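Local structure of amidase, hydantoinase/carbamoylase family (Burkholderia vietnamiensis, 5I4M) at residues A[237-242]-A[304-309]; A[233-238]-A[340-345]; A[31-36]-A[409-414]; A[25-30]-A[417-422]. The protein probably hydrolyses N-carbamoyl-L-amino acids or related amides, as a member of the peptidase M20 family that binds two zinc ions per subunit. One frame throughout, in Å; residues are numbered along the deposited sequence.

Interaction 1. Residues A[237-242]-A[304-309]; sequences YEITFT and FTVDFR. With 3PG (3-phosphoglyceric acid), chain E.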
# COMPACT_ATOMS: atom_id res chain seq x y z
N TYR A 237 7.89 12.52 -9.72
CA TYR A 237 8.35 12.85 -8.37
C TYR A 237 8.14 11.67 -7.44
O TYR A 237 7.26 10.84 -7.66
CB TYR A 237 7.60 14.05 -7.78
CG TYR A 237 7.59 15.28 -8.65
CD1 TYR A 237 6.72 15.38 -9.73
CD2 TYR A 237 8.44 16.34 -8.38
CE1 TYR A 237 6.71 16.50 -10.53
CE2 TYR A 237 8.43 17.48 -9.18
CZ TYR A 237 7.56 17.54 -10.25
OH TYR A 237 7.55 18.67 -11.05
N GLU A 238 8.94 11.65 -6.38
CA GLU A 238 8.74 10.79 -5.22
C GLU A 238 8.67 11.68 -3.99
O GLU A 238 9.54 12.53 -3.78
CB GLU A 238 9.87 9.76 -5.08
CG GLU A 238 9.84 8.68 -6.16
CD GLU A 238 10.94 7.63 -6.03
OE1 GLU A 238 10.91 6.64 -6.80
OE2 GLU A 238 11.83 7.79 -5.16
N ILE A 239 7.63 11.50 -3.18
CA ILE A 239 7.42 12.31 -1.99
C ILE A 239 7.20 11.37 -0.81
O ILE A 239 6.38 10.45 -0.90
CB ILE A 239 6.23 13.27 -2.14
CG1 ILE A 239 6.48 14.26 -3.27
CG2 ILE A 239 5.99 14.03 -0.84
CD1 ILE A 239 5.27 15.11 -3.63
N THR A 240 7.93 11.60 0.27
CA THR A 240 7.63 10.93 1.54
C THR A 240 7.25 12.01 2.55
O THR A 240 8.03 12.95 2.77
CB THR A 240 8.81 10.10 2.04
OG1 THR A 240 9.09 9.05 1.11
CG2 THR A 240 8.49 9.49 3.40
N PHE A 241 6.06 11.89 3.12
CA PHE A 241 5.66 12.67 4.28
C PHE A 241 5.96 11.86 5.54
O PHE A 241 5.62 10.68 5.60
CB PHE A 241 4.16 12.99 4.27
CG PHE A 241 3.77 14.16 3.42
CD1 PHE A 241 4.59 15.27 3.30
CD2 PHE A 241 2.55 14.17 2.77
CE1 PHE A 241 4.20 16.36 2.53
CE2 PHE A 241 2.16 15.24 2.00
CZ PHE A 241 3.00 16.34 1.88
N THR A 242 6.54 12.50 6.54
CA THR A 242 6.72 11.87 7.84
C THR A 242 5.97 12.68 8.89
O THR A 242 6.20 13.88 9.04
CB THR A 242 8.19 11.75 8.21
OG1 THR A 242 8.88 11.02 7.17
CG2 THR A 242 8.33 10.99 9.53
N PHE A 304 4.63 8.45 -1.81
CA PHE A 304 3.77 8.43 -2.99
C PHE A 304 4.48 9.12 -4.15
O PHE A 304 5.49 9.81 -3.98
CB PHE A 304 2.40 9.06 -2.71
CG PHE A 304 2.46 10.50 -2.30
CD1 PHE A 304 2.73 10.85 -0.99
CD2 PHE A 304 2.24 11.50 -3.22
CE1 PHE A 304 2.78 12.19 -0.61
CE2 PHE A 304 2.29 12.83 -2.85
CZ PHE A 304 2.57 13.17 -1.54
N THR A 305 3.93 8.91 -5.35
CA THR A 305 4.51 9.41 -6.58
C THR A 305 3.62 10.48 -7.19
O THR A 305 2.40 10.51 -6.97
CB THR A 305 4.71 8.29 -7.60
OG1 THR A 305 3.45 7.68 -7.92
CG2 THR A 305 5.65 7.23 -7.04
N VAL A 306 4.23 11.36 -7.97
CA VAL A 306 3.49 12.34 -8.76
C VAL A 306 3.97 12.24 -10.19
O VAL A 306 5.17 12.10 -10.45
CB VAL A 306 3.65 13.77 -8.21
CG1 VAL A 306 2.87 14.75 -9.08
CG2 VAL A 306 3.16 13.82 -6.80
N ASP A 307 3.02 12.29 -11.12
CA ASP A 307 3.25 12.17 -12.55
C ASP A 307 2.63 13.41 -13.18
O ASP A 307 1.41 13.60 -13.10
CB ASP A 307 2.60 10.88 -13.08
CG ASP A 307 2.79 10.66 -14.57
OD1 ASP A 307 2.46 11.54 -15.39
OD2 ASP A 307 3.25 9.55 -14.93
N PHE A 308 3.47 14.26 -13.77
CA PHE A 308 3.04 15.48 -14.45
C PHE A 308 3.47 15.42 -15.91
O PHE A 308 4.60 15.04 -16.21
CB PHE A 308 3.69 16.75 -13.86
CG PHE A 308 3.03 17.30 -12.61
CD1 PHE A 308 1.74 16.96 -12.24
CD2 PHE A 308 3.73 18.22 -11.83
CE1 PHE A 308 1.17 17.52 -11.10
CE2 PHE A 308 3.16 18.78 -10.69
CZ PHE A 308 1.88 18.44 -10.32
N ARG A 309 2.59 15.85 -16.82
CA ARG A 309 2.94 15.91 -18.24
C ARG A 309 2.28 17.12 -18.88
O ARG A 309 1.16 17.50 -18.51
CB ARG A 309 2.49 14.64 -18.99
CG ARG A 309 2.70 13.38 -18.18
CD ARG A 309 2.32 12.14 -18.96
NE ARG A 309 2.50 10.97 -18.11
CZ ARG A 309 2.79 9.75 -18.55
NH1 ARG A 309 2.90 9.53 -19.86
NH2 ARG A 309 2.99 8.77 -17.69
C1 3PG E . 4.92 6.66 -19.75
O1 3PG E . 4.24 6.47 -18.72
O2 3PG E . 4.60 7.49 -20.62
C2 3PG E . 6.16 5.83 -19.93
O3 3PG E . 7.05 6.47 -20.86
C3 3PG E . 5.76 4.48 -20.47
O1P 3PG E . 5.19 4.64 -21.77
P 3PG E . 4.33 3.42 -22.43
O2P 3PG E . 5.12 2.16 -22.18
O3P 3PG E . 3.02 3.45 -21.65
O4P 3PG E . 4.24 3.79 -23.92
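Ile239 N donates to Phe304 O at 2.8 Å, and Phe304 N returns an equally short bond to Ile239 O, closing one hydrogen-bonded antiparallel pair. Tyr237 and Val306 form the next such pair, while Glu238 and Thr305 make the non-hydrogen-bonded pair between them, where Thr305 CA approaches Tyr237 O. The apolar face carries Tyr237, Ile239, Phe304 and Val306. With CG between the backbone N and the carbonyl carbon (chi1 61°), the Phe304 ring starts toward Ile239, whose CB lies over one face, 4.0 Å from the centroid. Ile239 CG2 touches Phe304 CZ at 3.6 Å, and Phe241 CD2 comes in at the edge of the same ring. Farther along, Tyr237 CE1 meets Phe308 CD2 at 3.7 Å, the two rings set obliquely. Tyr237 OH is bonded to Asp320 of helix 313-334. At the far end Arg309 grips Asp307 side-on: NE reaches OD1 at 2.8 Å and NH2 reaches OD2, each on a syn lone pair. With its guanidinium held this way, Arg309 donates from NH1 and NH2 to the two carboxylate oxygens of 3-phosphoglyceric acid, which is also bound by Gln214 and Gly378 of this chain and by His247 and Asn296 of the second subunit. Helices 259-276 and 313-334 pack against the apolar face, the layered sheet-and-helix build of an M20 dimerisation domain.

Interaction 2. Residues A[233-238]-A[340-345]; sequences GQRWYE and LEQIFY. With 3PG (3-phosphoglyceric acid), chain E.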
# COMPACT_ATOMS: atom_id res chain seq x y z
N GLY A 233 6.30 16.55 -22.74
CA GLY A 233 7.28 16.40 -21.69
C GLY A 233 6.67 15.83 -20.41
O GLY A 233 5.46 15.84 -20.24
N GLN A 234 7.54 15.35 -19.52
CA GLN A 234 7.11 14.75 -18.27
C GLN A 234 8.03 15.16 -17.13
O GLN A 234 9.22 15.40 -17.32
CB GLN A 234 7.09 13.22 -18.33
CG GLN A 234 6.33 12.64 -19.51
CD GLN A 234 5.98 11.17 -19.28
OE1 GLN A 234 5.43 10.82 -18.25
NE2 GLN A 234 6.33 10.32 -20.24
N ARG A 235 7.45 15.22 -15.93
CA ARG A 235 8.19 15.33 -14.68
C ARG A 235 7.57 14.32 -13.72
O ARG A 235 6.35 14.34 -13.52
CB ARG A 235 8.11 16.75 -14.09
CG ARG A 235 8.90 17.83 -14.85
CD ARG A 235 8.64 19.23 -14.26
NE ARG A 235 9.28 20.30 -15.01
CZ ARG A 235 10.35 20.97 -14.59
NH1 ARG A 235 10.90 20.66 -13.42
NH2 ARG A 235 10.87 21.95 -15.34
N TRP A 236 8.39 13.44 -13.15
CA TRP A 236 7.95 12.49 -12.13
C TRP A 236 8.62 12.79 -10.80
O TRP A 236 9.78 13.21 -10.75
CB TRP A 236 8.30 11.05 -12.52
CG TRP A 236 7.61 10.49 -13.73
CD1 TRP A 236 6.89 11.18 -14.67
CD2 TRP A 236 7.60 9.12 -14.14
NE1 TRP A 236 6.43 10.31 -15.64
CE2 TRP A 236 6.85 9.04 -15.33
CE3 TRP A 236 8.15 7.95 -13.60
CZ2 TRP A 236 6.64 7.83 -16.00
CZ3 TRP A 236 7.94 6.75 -14.25
CH2 TRP A 236 7.19 6.70 -15.44
N TYR A 237 7.89 12.52 -9.72
CA TYR A 237 8.35 12.85 -8.37
C TYR A 237 8.14 11.67 -7.44
O TYR A 237 7.26 10.84 -7.66
CB TYR A 237 7.60 14.05 -7.78
CG TYR A 237 7.59 15.28 -8.65
CD1 TYR A 237 6.72 15.38 -9.73
CD2 TYR A 237 8.44 16.34 -8.38
CE1 TYR A 237 6.71 16.50 -10.53
CE2 TYR A 237 8.43 17.48 -9.18
CZ TYR A 237 7.56 17.54 -10.25
OH TYR A 237 7.55 18.67 -11.05
N GLU A 238 8.94 11.65 -6.38
CA GLU A 238 8.74 10.79 -5.22
C GLU A 238 8.67 11.68 -3.99
O GLU A 238 9.54 12.53 -3.78
CB GLU A 238 9.87 9.76 -5.08
CG GLU A 238 9.84 8.68 -6.16
CD GLU A 238 10.94 7.63 -6.03
OE1 GLU A 238 10.91 6.64 -6.80
OE2 GLU A 238 11.83 7.79 -5.16
N LEU A 340 10.99 15.52 -0.91
CA LEU A 340 10.45 15.60 -2.26
C LEU A 340 11.61 15.56 -3.24
O LEU A 340 12.54 16.37 -3.13
CB LEU A 340 9.62 16.87 -2.45
CG LEU A 340 8.99 17.13 -3.83
CD1 LEU A 340 7.79 18.04 -3.69
CD2 LEU A 340 9.99 17.77 -4.82
N GLU A 341 11.54 14.66 -4.22
CA GLU A 341 12.56 14.55 -5.25
C GLU A 341 11.88 14.46 -6.60
O GLU A 341 11.00 13.62 -6.79
CB GLU A 341 13.46 13.32 -5.06
CG GLU A 341 14.57 13.25 -6.11
CD GLU A 341 15.50 12.05 -5.94
OE1 GLU A 341 16.58 12.05 -6.57
OE2 GLU A 341 15.15 11.10 -5.20
N GLN A 342 12.28 15.32 -7.54
CA GLN A 342 11.92 15.08 -8.93
C GLN A 342 12.88 14.02 -9.46
O GLN A 342 14.09 14.27 -9.56
CB GLN A 342 12.00 16.38 -9.73
CG GLN A 342 11.73 16.21 -11.22
CD GLN A 342 11.77 17.55 -11.95
OE1 GLN A 342 10.83 18.33 -11.88
NE2 GLN A 342 12.90 17.83 -12.60
N ILE A 343 12.36 12.83 -9.75
CA ILE A 343 13.22 11.72 -10.15
C ILE A 343 13.34 11.57 -11.66
O ILE A 343 14.13 10.74 -12.13
CB ILE A 343 12.74 10.39 -9.53
CG1 ILE A 343 11.38 9.98 -10.10
CG2 ILE A 343 12.68 10.49 -8.00
CD1 ILE A 343 11.13 8.47 -9.99
N PHE A 344 12.60 12.37 -12.44
CA PHE A 344 12.53 12.18 -13.88
C PHE A 344 12.05 13.47 -14.52
O PHE A 344 11.07 14.06 -14.06
CB PHE A 344 11.55 11.04 -14.20
CG PHE A 344 11.55 10.58 -15.65
CD1 PHE A 344 12.72 10.27 -16.32
CD2 PHE A 344 10.34 10.37 -16.31
CE1 PHE A 344 12.70 9.81 -17.63
CE2 PHE A 344 10.31 9.91 -17.63
CZ PHE A 344 11.50 9.63 -18.28
N TYR A 345 12.73 13.92 -15.57
CA TYR A 345 12.27 15.07 -16.33
C TYR A 345 12.84 14.99 -17.74
O TYR A 345 14.04 14.73 -17.92
CB TYR A 345 12.70 16.39 -15.66
CG TYR A 345 12.63 17.60 -16.59
CD1 TYR A 345 11.45 17.94 -17.24
CD2 TYR A 345 13.75 18.40 -16.80
CE1 TYR A 345 11.39 19.05 -18.10
CE2 TYR A 345 13.69 19.50 -17.65
CZ TYR A 345 12.52 19.82 -18.30
OH TYR A 345 12.47 20.92 -19.14
C1 3PG E . 4.92 6.66 -19.75
O1 3PG E . 4.24 6.47 -18.72
O2 3PG E . 4.60 7.49 -20.62
C2 3PG E . 6.16 5.83 -19.93
O3 3PG E . 7.05 6.47 -20.86
C3 3PG E . 5.76 4.48 -20.47
O1P 3PG E . 5.19 4.64 -21.77
P 3PG E . 4.33 3.42 -22.43
O2P 3PG E . 5.12 2.16 -22.18
O3P 3PG E . 3.02 3.45 -21.65
O4P 3PG E . 4.24 3.79 -23.92
O HOH W 1 13.21 9.88 -3.80
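Trp236 and Phe344 form the tight part of this antiparallel pairing. Their side chains run side by side in the same direction, and the edge of Phe344 is turned to the face of the indole in a T-shaped (edge-to-face) pair, with CD2 of Phe344 3.7 Å from CD2 of Trp236. A classic beta bulge sits here: Ile343 and Phe344 both face Trp236, whose O accepts from Ile343 N at 2.8 Å and only weakly from Phe344 N. Gln234 NE2 makes a weak hydrogen bond (3.3 Å) to O2 of 3-phosphoglyceric acid, and Trp236 also lines that pocket. Arg235 lies on the opposite face of the sheet from Trp236. Its chain, extended from CG to NE, runs alongside Tyr345 and points the same way, and the guanidinium lies over the ring face with planes 27° apart and CZ 4.3 Å from the centroid, a cation-pi contact. Arg235 NH1 donates to an in-plane lone pair of Gln342 OE1 at 2.8 Å, holding the group from two directions.

The contact is looser and wetter toward Glu238 and Glu341. Their backbones are bonded both ways, but OE2 lies 4.7 Å from OE2, and a water within hydrogen-bonding distance of both, 2.8 Å from Glu238 OE2 and 2.7 Å from Glu341 OE2, may ease the repulsion between the like charges. Glu238 OE1 forms a salt bridge with Arg295 of the second subunit. Strand 225-242 lies between strands 337-350 and 297-310, with helix 313-334 on the face of Arg235 and Gln342, and the Pro156 loop against Trp236 and Phe344.

Interaction 3. Residues A[31-36]-A[409-414]; sequences RLWDSL and ATPAWI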
# COMPACT_ATOMS: atom_id res chain seq x y z
N ARG A 31 0.53 -13.10 -39.93
CA ARG A 31 1.75 -13.51 -39.25
C ARG A 31 2.06 -12.59 -38.08
O ARG A 31 2.40 -13.05 -36.99
CB ARG A 31 2.91 -13.55 -40.23
CG ARG A 31 4.22 -14.03 -39.62
CD ARG A 31 5.26 -14.26 -40.72
NE ARG A 31 5.56 -13.03 -41.45
CZ ARG A 31 6.19 -13.00 -42.62
NH1 ARG A 31 6.57 -14.14 -43.19
NH2 ARG A 31 6.42 -11.85 -43.24
N LEU A 32 1.93 -11.27 -38.29
CA LEU A 32 2.17 -10.31 -37.22
C LEU A 32 1.14 -10.46 -36.10
O LEU A 32 1.50 -10.52 -34.92
CB LEU A 32 2.14 -8.89 -37.80
CG LEU A 32 2.20 -7.75 -36.77
CD1 LEU A 32 3.41 -7.87 -35.88
CD2 LEU A 32 2.21 -6.41 -37.52
N TRP A 33 -0.14 -10.52 -36.46
CA TRP A 33 -1.19 -10.69 -35.45
C TRP A 33 -0.97 -11.95 -34.63
O TRP A 33 -1.07 -11.93 -33.39
CB TRP A 33 -2.56 -10.73 -36.12
CG TRP A 33 -3.68 -10.89 -35.12
CD1 TRP A 33 -4.26 -12.06 -34.70
CD2 TRP A 33 -4.33 -9.84 -34.39
NE1 TRP A 33 -5.23 -11.79 -33.76
CE2 TRP A 33 -5.29 -10.44 -33.55
CE3 TRP A 33 -4.18 -8.44 -34.37
CZ2 TRP A 33 -6.12 -9.69 -32.71
CZ3 TRP A 33 -5.00 -7.71 -33.53
CH2 TRP A 33 -5.96 -8.33 -32.72
N ASP A 34 -0.68 -13.08 -35.29
CA ASP A 34 -0.45 -14.32 -34.55
C ASP A 34 0.76 -14.21 -33.64
O ASP A 34 0.77 -14.78 -32.55
CB ASP A 34 -0.30 -15.50 -35.52
CG ASP A 34 -1.58 -15.81 -36.27
OD1 ASP A 34 -2.64 -15.32 -35.85
OD2 ASP A 34 -1.52 -16.56 -37.27
N SER A 35 1.79 -13.47 -34.06
CA SER A 35 2.93 -13.30 -33.17
C SER A 35 2.53 -12.50 -31.93
O SER A 35 3.01 -12.79 -30.83
CB SER A 35 4.11 -12.66 -33.90
OG SER A 35 3.92 -11.28 -34.14
N LEU A 36 1.62 -11.53 -32.09
CA LEU A 36 1.13 -10.79 -30.93
C LEU A 36 0.32 -11.70 -30.01
O LEU A 36 0.48 -11.64 -28.78
CB LEU A 36 0.28 -9.60 -31.38
CG LEU A 36 1.12 -8.41 -31.84
CD1 LEU A 36 0.32 -7.47 -32.76
CD2 LEU A 36 1.64 -7.62 -30.64
N ALA A 409 -6.69 -3.60 -29.97
CA ALA A 409 -6.53 -3.01 -31.29
C ALA A 409 -7.11 -3.97 -32.32
O ALA A 409 -7.15 -5.18 -32.08
CB ALA A 409 -5.06 -2.71 -31.61
N THR A 410 -7.57 -3.44 -33.44
CA THR A 410 -8.10 -4.33 -34.46
C THR A 410 -6.98 -4.88 -35.34
O THR A 410 -5.94 -4.24 -35.50
CB THR A 410 -9.09 -3.59 -35.36
OG1 THR A 410 -8.37 -2.63 -36.15
CG2 THR A 410 -10.15 -2.89 -34.53
N PRO A 411 -7.18 -6.06 -35.93
CA PRO A 411 -6.21 -6.54 -36.93
C PRO A 411 -5.90 -5.53 -38.02
O PRO A 411 -4.74 -5.39 -38.43
CB PRO A 411 -6.89 -7.81 -37.47
CG PRO A 411 -7.71 -8.30 -36.30
CD PRO A 411 -8.19 -7.07 -35.59
N ALA A 412 -6.93 -4.82 -38.51
CA ALA A 412 -6.71 -3.80 -39.53
C ALA A 412 -5.71 -2.74 -39.07
O ALA A 412 -4.79 -2.38 -39.81
CB ALA A 412 -8.04 -3.14 -39.92
N TRP A 413 -5.89 -2.21 -37.85
CA TRP A 413 -4.96 -1.20 -37.34
C TRP A 413 -3.56 -1.77 -37.21
O TRP A 413 -2.58 -1.10 -37.56
CB TRP A 413 -5.42 -0.68 -35.97
CG TRP A 413 -6.68 0.08 -36.00
CD1 TRP A 413 -7.28 0.67 -37.09
CD2 TRP A 413 -7.52 0.34 -34.88
NE1 TRP A 413 -8.44 1.28 -36.70
CE2 TRP A 413 -8.62 1.09 -35.35
CE3 TRP A 413 -7.46 0.00 -33.52
CZ2 TRP A 413 -9.64 1.52 -34.51
CZ3 TRP A 413 -8.49 0.43 -32.68
CH2 TRP A 413 -9.56 1.17 -33.18
N ILE A 414 -3.44 -2.97 -36.65
CA ILE A 414 -2.13 -3.58 -36.44
C ILE A 414 -1.39 -3.72 -37.77
O ILE A 414 -0.22 -3.34 -37.89
CB ILE A 414 -2.29 -4.93 -35.72
CG1 ILE A 414 -2.78 -4.70 -34.29
CG2 ILE A 414 -0.97 -5.72 -35.70
CD1 ILE A 414 -1.84 -3.81 -33.46
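Trp33 presents one face of its indole to Pro411, with CG of the proline 3.8 Å from the centroid of the six-membered ring and only 7° off its normal, a CH-pi contact. The rim of the same ring is engaged too: Trp33 CH2 comes within 3.4 Å of Ala409 O, which lies close to the ring plane, and Trp33 CZ3 touches Ile414 CG1 at 3.8 Å. Chi1 of -179° puts Trp33 CG anti to the backbone N, and from there the six-membered ring extends to Pro411. Ile414 supplies the second cluster. Its CG2 meets both Leu32 CD2 and Leu36 CD1, each at 3.7 Å; Leu36 comes to it tip to tip, whereas Leu32 crosses it at about a right angle.

Behind these groups, Thr410 occupies the N-cap position of helix 411-429, where its OG1 accepts from Trp413 N at 3.0 Å, securing the turn that carries Pro411 and Ile414. On the other helix, Ser35 OG donates to Leu32 O, which also accepts from Leu36 N. Arg31 fastens helix 29-39 to helix 117-132 through salt bridges with Glu125 and Asp132, and Ile414 O is hydrogen-bonded to Tyr118 of that helix. The contact joins the N- and C-terminal helices in the zinc-binding part of the fold, the Leu36 side chain about 12 Å from a zinc ion. With no hydrogen bond joining the two segments, their fit rests on shape: dispersion among aliphatic branches, a proline ring over an electron-rich indole, and probably a weak attraction between the polarised ring hydrogens and Ala409 O.

Interaction 4. Residues A[25-30]-A[417-422]; sequences IKVDGR and GANVLL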
# COMPACT_ATOMS: atom_id res chain seq x y z
N ILE A 25 4.93 -4.33 -51.89
CA ILE A 25 5.77 -4.64 -50.75
C ILE A 25 4.95 -4.33 -49.49
O ILE A 25 4.76 -3.17 -49.14
CB ILE A 25 7.07 -3.85 -50.78
CG1 ILE A 25 7.82 -4.11 -52.08
CG2 ILE A 25 7.94 -4.19 -49.56
CD1 ILE A 25 9.07 -3.29 -52.23
N LYS A 26 4.47 -5.37 -48.82
CA LYS A 26 3.59 -5.17 -47.68
C LYS A 26 3.78 -6.30 -46.68
O LYS A 26 4.34 -7.35 -47.01
CB LYS A 26 2.12 -5.07 -48.12
CG LYS A 26 1.64 -6.20 -49.01
CD LYS A 26 0.16 -6.01 -49.39
CE LYS A 26 -0.40 -7.24 -50.10
NZ LYS A 26 0.20 -7.43 -51.45
N VAL A 27 3.31 -6.07 -45.46
CA VAL A 27 3.54 -7.04 -44.40
C VAL A 27 2.56 -8.20 -44.53
O VAL A 27 1.56 -8.13 -45.26
CB VAL A 27 3.43 -6.38 -43.01
CG1 VAL A 27 4.44 -5.25 -42.88
CG2 VAL A 27 2.02 -5.87 -42.78
N ASP A 28 2.87 -9.28 -43.83
CA ASP A 28 1.97 -10.41 -43.63
C ASP A 28 1.19 -10.12 -42.35
O ASP A 28 1.69 -10.35 -41.25
CB ASP A 28 2.76 -11.71 -43.54
CG ASP A 28 1.89 -12.95 -43.44
OD1 ASP A 28 0.75 -12.88 -42.93
OD2 ASP A 28 2.36 -14.03 -43.88
N GLY A 29 -0.03 -9.58 -42.50
CA GLY A 29 -0.76 -9.11 -41.33
C GLY A 29 -1.14 -10.23 -40.36
O GLY A 29 -1.14 -10.03 -39.15
N ARG A 30 -1.48 -11.40 -40.89
CA ARG A 30 -1.83 -12.51 -40.01
C ARG A 30 -0.62 -13.02 -39.26
O ARG A 30 -0.71 -13.33 -38.06
CB ARG A 30 -2.47 -13.65 -40.82
CG ARG A 30 -2.85 -14.83 -39.94
CD ARG A 30 -3.48 -15.97 -40.73
NE ARG A 30 -2.60 -16.47 -41.78
CZ ARG A 30 -2.90 -17.51 -42.56
NH1 ARG A 30 -4.05 -18.15 -42.40
NH2 ARG A 30 -2.05 -17.90 -43.50
N GLY A 417 -0.36 -0.15 -39.39
CA GLY A 417 0.79 0.51 -38.78
C GLY A 417 2.09 -0.14 -39.19
O GLY A 417 3.10 0.54 -39.38
N ALA A 418 2.09 -1.47 -39.33
CA ALA A 418 3.29 -2.19 -39.75
C ALA A 418 3.64 -1.92 -41.20
O ALA A 418 4.82 -1.89 -41.56
CB ALA A 418 3.12 -3.70 -39.51
N ASN A 419 2.64 -1.74 -42.07
CA ASN A 419 2.92 -1.34 -43.44
C ASN A 419 3.58 0.04 -43.49
O ASN A 419 4.52 0.27 -44.27
CB ASN A 419 1.64 -1.36 -44.27
CG ASN A 419 1.34 -2.74 -44.83
OD1 ASN A 419 2.25 -3.51 -45.12
ND2 ASN A 419 0.05 -3.05 -44.97
N VAL A 420 3.11 0.96 -42.65
CA VAL A 420 3.70 2.30 -42.65
C VAL A 420 5.12 2.25 -42.10
O VAL A 420 6.03 2.88 -42.64
CB VAL A 420 2.79 3.25 -41.84
CG1 VAL A 420 3.48 4.59 -41.61
CG2 VAL A 420 1.46 3.43 -42.58
N LEU A 421 5.33 1.50 -41.02
CA LEU A 421 6.67 1.31 -40.49
C LEU A 421 7.59 0.71 -41.55
O LEU A 421 8.72 1.18 -41.76
CB LEU A 421 6.64 0.42 -39.25
CG LEU A 421 8.01 0.12 -38.64
CD1 LEU A 421 8.58 1.39 -38.03
CD2 LEU A 421 7.94 -1.01 -37.60
N LEU A 422 7.12 -0.34 -42.22
CA LEU A 422 7.90 -0.98 -43.28
C LEU A 422 8.38 0.02 -44.32
O LEU A 422 9.56 0.06 -44.66
CB LEU A 422 7.05 -2.07 -43.95
CG LEU A 422 7.62 -2.74 -45.20
CD1 LEU A 422 8.94 -3.45 -44.88
CD2 LEU A 422 6.61 -3.72 -45.81
O HOH W 2 -0.27 -6.05 -45.84
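Asn419 CG stands anti to the carbonyl carbon, beside its own backbone N (chi1 -85°), and chi2 of -32° sets OD1 where Val27 N can reach it. The resulting hydrogen bond is 2.8 Å long and nearly straight, 165° at the hydrogen, and the donor lies in the plane of the amide carbonyl. The same oxygen is wrapped by carbon: Val27 CG2 comes to 3.3 Å of OD1, and Lys26 CB comes to 3.4 Å of it. The amide's other atom works as well, for Asn419 ND2 donates to a water that in turn donates to Val27 O, and it has a further hydrogen-bond partner in Tyr368 OH. Val27 is therefore tied to the helix directly through its N-H and, by way of the water, through its carbonyl.

The remaining contact is aliphatic. Val27 CG1 rests against Ala418 CB at 3.9 Å and reaches Leu422 CD2 at 4.0 Å. That methyl also touches Ile25 CG2 and Lys26 CA. Just beyond, Asp28 caps helix 29-39 by accepting from Arg31 N, and its own N is bonded to Glu125. The hydrogen bond from Val27 N to the Asn419 side-chain amide, with that of Ile25 O to His423, gives the approach to helix 29-39 a directional register on helix 411-429, and the apolar groups around the former probably strengthen it by limiting competition from solvent.

Overall arrangement
Interactions 1 and 2 share strand 225-242 and Tyr237 and Glu238, pair it with a different neighbour on each edge, and both reach 3-phosphoglyceric acid and the second subunit. Interactions 3 and 4 join helix 29-39, with the segment leading into it, to helix 411-429, and Leu32 of one packs on Ala418 of the other. The two groups lie on opposite sides of the chain's centre, 35 to 41 Å between centres. Interactions 1 and 4 are buried, whereas 2 and 3 are partly exposed. In the sheet, backbone ladders are joined by aromatic packing, with charged and polar groups near the ligand and second subunit; between the helices apolar contact prevails, with one direct hydrogen bond between the segments of interaction 4.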